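Macrolide 2'-phosphotransferase MphH (Brachybacterium faecium, PDB 5UXD) probably transfers a phosphate group from a guanine nucleotide to the 2'-hydroxyl of macrolide antibiotics, and binds azithromycin in this crystal. Local coordinates at residues R177-H191 against W256-A269. Residues are numbered along the deposited sequence; the frame is centred on the assembly and turned at random. Where two conformers were deposited one is given.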
# COMPACT_ATOMS: atom_id res chain seq x y z
N ARG A 177 -6.72 10.14 -23.51
CA ARG A 177 -6.95 8.82 -22.92
C ARG A 177 -7.71 8.94 -21.60
O ARG A 177 -8.70 8.23 -21.37
CB ARG A 177 -5.63 8.10 -22.67
CG ARG A 177 -5.87 6.64 -22.33
CD ARG A 177 -4.59 5.89 -22.04
NE ARG A 177 -4.89 4.54 -21.58
CZ ARG A 177 -3.97 3.58 -21.40
NH1 ARG A 177 -2.69 3.85 -21.64
NH2 ARG A 177 -4.32 2.37 -20.98
N TRP A 178 -7.24 9.82 -20.72
CA TRP A 178 -7.82 9.87 -19.38
C TRP A 178 -9.22 10.47 -19.40
O TRP A 178 -10.08 10.06 -18.61
CB TRP A 178 -6.89 10.66 -18.45
CG TRP A 178 -5.56 9.97 -18.31
CD1 TRP A 178 -5.32 8.63 -18.44
CD2 TRP A 178 -4.31 10.58 -18.00
NE1 TRP A 178 -3.97 8.38 -18.25
CE2 TRP A 178 -3.34 9.56 -17.97
CE3 TRP A 178 -3.91 11.91 -17.76
CZ2 TRP A 178 -1.99 9.82 -17.70
CZ3 TRP A 178 -2.57 12.16 -17.49
CH2 TRP A 178 -1.63 11.13 -17.48
N GLU A 179 -9.49 11.40 -20.32
CA GLU A 179 -10.84 11.94 -20.44
C GLU A 179 -11.81 10.88 -20.93
O GLU A 179 -12.97 10.82 -20.48
CB GLU A 179 -10.83 13.16 -21.36
CG GLU A 179 -10.29 14.42 -20.70
CD GLU A 179 -10.00 15.55 -21.69
OE1 GLU A 179 -9.79 15.26 -22.88
OE2 GLU A 179 -9.99 16.72 -21.26
N ALA A 180 -11.37 10.02 -21.85
CA ALA A 180 -12.22 8.94 -22.34
C ALA A 180 -12.49 7.92 -21.24
O ALA A 180 -13.57 7.32 -21.19
CB ALA A 180 -11.57 8.26 -23.54
N TRP A 181 -11.51 7.69 -20.36
CA TRP A 181 -11.69 6.82 -19.21
C TRP A 181 -12.73 7.40 -18.26
O TRP A 181 -13.66 6.70 -17.83
CB TRP A 181 -10.33 6.62 -18.51
CG TRP A 181 -10.36 6.00 -17.14
CD1 TRP A 181 -11.05 4.89 -16.77
CD2 TRP A 181 -9.63 6.43 -15.98
NE1 TRP A 181 -10.81 4.61 -15.45
CE2 TRP A 181 -9.95 5.55 -14.94
CE3 TRP A 181 -8.76 7.50 -15.73
CZ2 TRP A 181 -9.42 5.69 -13.65
CZ3 TRP A 181 -8.24 7.64 -14.46
CH2 TRP A 181 -8.58 6.75 -13.43
N LEU A 182 -12.60 8.69 -17.95
CA LEU A 182 -13.52 9.32 -17.00
C LEU A 182 -14.93 9.40 -17.55
O LEU A 182 -15.89 9.43 -16.77
CB LEU A 182 -13.02 10.72 -16.62
CG LEU A 182 -11.67 10.76 -15.89
CD1 LEU A 182 -11.04 12.15 -15.97
CD2 LEU A 182 -11.85 10.36 -14.43
N ALA A 183 -15.08 9.39 -18.87
CA ALA A 183 -16.41 9.46 -19.48
C ALA A 183 -17.08 8.09 -19.64
O ALA A 183 -18.30 8.04 -19.86
CB ALA A 183 -16.32 10.15 -20.84
N ASP A 184 -16.33 6.99 -19.54
CA ASP A 184 -16.89 5.66 -19.77
C ASP A 184 -17.56 5.15 -18.50
O ASP A 184 -16.89 4.65 -17.57
CB ASP A 184 -15.82 4.70 -20.26
CG ASP A 184 -16.32 3.28 -20.39
OD1 ASP A 184 -17.55 3.10 -20.58
OD2 ASP A 184 -15.49 2.35 -20.28
N ASP A 185 -18.89 5.24 -18.47
CA ASP A 185 -19.66 4.80 -17.31
C ASP A 185 -19.37 3.35 -16.95
O ASP A 185 -19.47 2.98 -15.77
CB ASP A 185 -21.16 4.94 -17.58
CG ASP A 185 -21.65 6.37 -17.50
OD1 ASP A 185 -20.92 7.26 -17.00
OD2 ASP A 185 -22.78 6.60 -17.96
N GLY A 186 -19.01 2.53 -17.94
CA GLY A 186 -18.78 1.12 -17.69
C GLY A 186 -17.57 0.81 -16.82
O GLY A 186 -17.50 -0.28 -16.25
N CYS A 187 -16.61 1.74 -16.70
CA CYS A 187 -15.41 1.49 -15.89
C CYS A 187 -15.65 1.63 -14.40
O CYS A 187 -14.91 1.04 -13.60
CB CYS A 187 -14.29 2.47 -16.27
SG CYS A 187 -13.34 2.04 -17.73
N TRP A 188 -16.64 2.41 -13.99
CA TRP A 188 -16.54 2.98 -12.66
C TRP A 188 -17.36 2.20 -11.64
O TRP A 188 -18.43 1.66 -11.96
CB TRP A 188 -16.96 4.45 -12.68
CG TRP A 188 -15.96 5.22 -13.44
CD1 TRP A 188 -15.93 5.44 -14.79
CD2 TRP A 188 -14.77 5.80 -12.92
NE1 TRP A 188 -14.80 6.14 -15.13
CE2 TRP A 188 -14.07 6.38 -14.00
CE3 TRP A 188 -14.23 5.91 -11.63
CZ2 TRP A 188 -12.85 7.05 -13.84
CZ3 TRP A 188 -13.02 6.58 -11.47
CH2 TRP A 188 -12.35 7.15 -12.57
N PRO A 189 -16.88 2.16 -10.39
CA PRO A 189 -17.55 1.36 -9.37
C PRO A 189 -18.88 1.94 -8.94
O PRO A 189 -19.08 3.16 -8.95
CB PRO A 189 -16.55 1.38 -8.20
CG PRO A 189 -15.77 2.66 -8.40
CD PRO A 189 -15.63 2.77 -9.90
N GLY A 190 -19.77 1.05 -8.53
CA GLY A 190 -21.07 1.40 -7.97
C GLY A 190 -21.17 1.19 -6.47
O GLY A 190 -22.26 1.35 -5.91
N HIS A 191 -20.08 0.82 -5.80
CA HIS A 191 -20.04 0.67 -4.36
C HIS A 191 -18.61 0.90 -3.91
O HIS A 191 -17.66 0.70 -4.69
CB HIS A 191 -20.56 -0.70 -3.89
CG HIS A 191 -19.65 -1.85 -4.23
ND1 HIS A 191 -19.40 -2.26 -5.52
CD2 HIS A 191 -18.95 -2.70 -3.43
CE1 HIS A 191 -18.59 -3.30 -5.51
NE2 HIS A 191 -18.29 -3.58 -4.26
N TRP A 256 -17.55 -5.79 -11.35
CA TRP A 256 -18.43 -5.36 -12.43
C TRP A 256 -17.74 -5.61 -13.78
O TRP A 256 -16.52 -5.78 -13.84
CB TRP A 256 -18.80 -3.87 -12.29
CG TRP A 256 -17.60 -2.95 -12.11
CD1 TRP A 256 -17.01 -2.18 -13.07
CD2 TRP A 256 -16.85 -2.72 -10.89
NE1 TRP A 256 -15.94 -1.49 -12.53
CE2 TRP A 256 -15.82 -1.80 -11.20
CE3 TRP A 256 -16.94 -3.20 -9.58
CZ2 TRP A 256 -14.90 -1.34 -10.24
CZ3 TRP A 256 -16.04 -2.74 -8.63
CH2 TRP A 256 -15.02 -1.83 -8.97
N PRO A 257 -18.51 -5.69 -14.87
CA PRO A 257 -17.93 -6.13 -16.16
C PRO A 257 -16.73 -5.33 -16.64
O PRO A 257 -15.78 -5.92 -17.17
CB PRO A 257 -19.11 -5.99 -17.13
CG PRO A 257 -20.32 -6.26 -16.27
CD PRO A 257 -19.98 -5.68 -14.91
N GLY A 258 -16.73 -4.02 -16.49
CA GLY A 258 -15.59 -3.27 -16.98
C GLY A 258 -14.46 -3.08 -15.98
O GLY A 258 -13.64 -2.18 -16.15
N LEU A 259 -14.40 -3.93 -14.94
CA LEU A 259 -13.40 -3.72 -13.89
C LEU A 259 -11.98 -3.88 -14.43
O LEU A 259 -11.10 -3.09 -14.07
CB LEU A 259 -13.64 -4.67 -12.72
CG LEU A 259 -12.80 -4.53 -11.43
CD1 LEU A 259 -13.62 -4.92 -10.20
CD2 LEU A 259 -11.53 -5.35 -11.51
N ALA A 260 -11.73 -4.89 -15.27
CA ALA A 260 -10.36 -5.07 -15.75
C ALA A 260 -9.95 -3.89 -16.62
O ALA A 260 -8.82 -3.39 -16.50
CB ALA A 260 -10.23 -6.40 -16.50
N ARG A 261 -10.88 -3.41 -17.46
CA ARG A 261 -10.62 -2.22 -18.27
C ARG A 261 -10.24 -1.04 -17.39
O ARG A 261 -9.22 -0.38 -17.61
CB ARG A 261 -11.86 -1.92 -19.12
CG ARG A 261 -11.86 -0.58 -19.87
CD ARG A 261 -13.28 -0.24 -20.38
NE ARG A 261 -13.85 -1.35 -21.15
CZ ARG A 261 -15.16 -1.62 -21.23
NH1 ARG A 261 -16.04 -0.87 -20.58
NH2 ARG A 261 -15.57 -2.65 -21.95
N HIS A 262 -11.08 -0.76 -16.39
CA HIS A 262 -10.85 0.28 -15.39
C HIS A 262 -9.45 0.18 -14.77
O HIS A 262 -8.75 1.19 -14.63
CB HIS A 262 -11.94 0.16 -14.32
CG HIS A 262 -11.90 1.22 -13.25
ND1 HIS A 262 -11.91 2.57 -13.53
CD2 HIS A 262 -11.89 1.11 -11.90
CE1 HIS A 262 -11.89 3.25 -12.39
NE2 HIS A 262 -11.88 2.39 -11.39
N CYS A 263 -9.04 -1.03 -14.38
CA CYS A 263 -7.74 -1.21 -13.72
C CYS A 263 -6.59 -0.71 -14.59
O CYS A 263 -5.69 -0.01 -14.12
CB CYS A 263 -7.51 -2.68 -13.36
SG CYS A 263 -8.47 -3.32 -11.99
N THR A 264 -6.58 -1.10 -15.87
CA THR A 264 -5.49 -0.70 -16.76
C THR A 264 -5.52 0.80 -17.04
O THR A 264 -4.47 1.44 -17.11
CB THR A 264 -5.55 -1.52 -18.06
OG1 THR A 264 -4.96 -2.80 -17.82
CG2 THR A 264 -4.78 -0.82 -19.20
N GLU A 265 -6.71 1.37 -17.23
CA GLU A 265 -6.79 2.82 -17.42
C GLU A 265 -6.29 3.55 -16.19
O GLU A 265 -5.56 4.54 -16.29
CB GLU A 265 -8.22 3.25 -17.75
CG GLU A 265 -8.71 2.74 -19.10
CD GLU A 265 -7.65 2.90 -20.17
OE1 GLU A 265 -7.45 4.04 -20.64
OE2 GLU A 265 -7.02 1.89 -20.52
N MET A 266 -6.71 3.08 -15.03
CA MET A 266 -6.32 3.71 -13.78
C MET A 266 -4.81 3.67 -13.57
O MET A 266 -4.21 4.63 -13.12
CB MET A 266 -7.05 3.08 -12.60
CG MET A 266 -6.84 3.81 -11.29
SD MET A 266 -8.17 3.51 -10.11
CE MET A 266 -8.31 1.73 -10.20
N PHE A 267 -4.20 2.54 -13.89
CA PHE A 267 -2.75 2.40 -13.76
C PHE A 267 -2.04 3.37 -14.69
O PHE A 267 -0.99 3.93 -14.34
CB PHE A 267 -2.35 0.96 -14.07
CG PHE A 267 -0.93 0.62 -13.72
CD1 PHE A 267 -0.59 0.21 -12.45
CD2 PHE A 267 0.06 0.69 -14.69
CE1 PHE A 267 0.72 -0.11 -12.13
CE2 PHE A 267 1.38 0.36 -14.37
CZ PHE A 267 1.70 -0.04 -13.09
N SER A 268 -2.61 3.61 -15.87
CA SER A 268 -2.02 4.54 -16.82
C SER A 268 -2.09 5.98 -16.34
O SER A 268 -1.37 6.83 -16.87
CB SER A 268 -2.72 4.41 -18.19
OG SER A 268 -3.86 5.25 -18.26
N ALA A 269 -2.94 6.27 -15.36
CA ALA A 269 -3.10 7.62 -14.84
C ALA A 269 -2.19 7.89 -13.65
O ALA A 269 -2.34 8.91 -12.97
CB ALA A 269 -4.57 7.86 -14.47
O HOH W 1 -9.30 5.56 -21.87
O HOH W 2 -19.08 -2.33 -16.01
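The indole of Trp-181 is covered on one face by Glu-265 CB, 3.5 Å from the centroid of its five-membered ring, and by the backbone of Met-266; Trp-188 CZ2 lies over the opposite face. At its edge, in the ring plane, NE1 donates to His-262 ND1 over 3.0 Å in a nearly straight bond (166°). A chi1 of -177° swings the imidazole of His-262 away from its own backbone N, to the rim of Trp-181, where it turns its edge to the face of Trp-188, CE1 standing 3.6 Å from Trp-188 CE3, while Cys-187 O sits over one imidazole face. That carbonyl also accepts from Trp-256 NE1 at 2.9 Å, the donor lying above the carbonyl plane; Pro-189 CA covers one face of the Trp-256 indole. At the other end, the extended Arg-177 grips Glu-265 side-on, NE to OE1 and NH2 to OE2, each 2.8 Å, with Ser-268 CB over its guanidinium. Trp-178 NE1 donates in its ring plane to Ser-268 OG, which itself donates to Glu-265 O.

The contact joins helix 172-183 and the loop after it to helix 259-268 and the turn leading into it, in the helical part of this kinase-like phosphotransferase; helical segments 177-183 and 259-268 run roughly antiparallel (143°). Because ND1 of His-262 accepts from Trp-181 while NE2 bonds Asp-224, the imidazole is probably neutral with its proton on NE2, its rotation fixed from both sides.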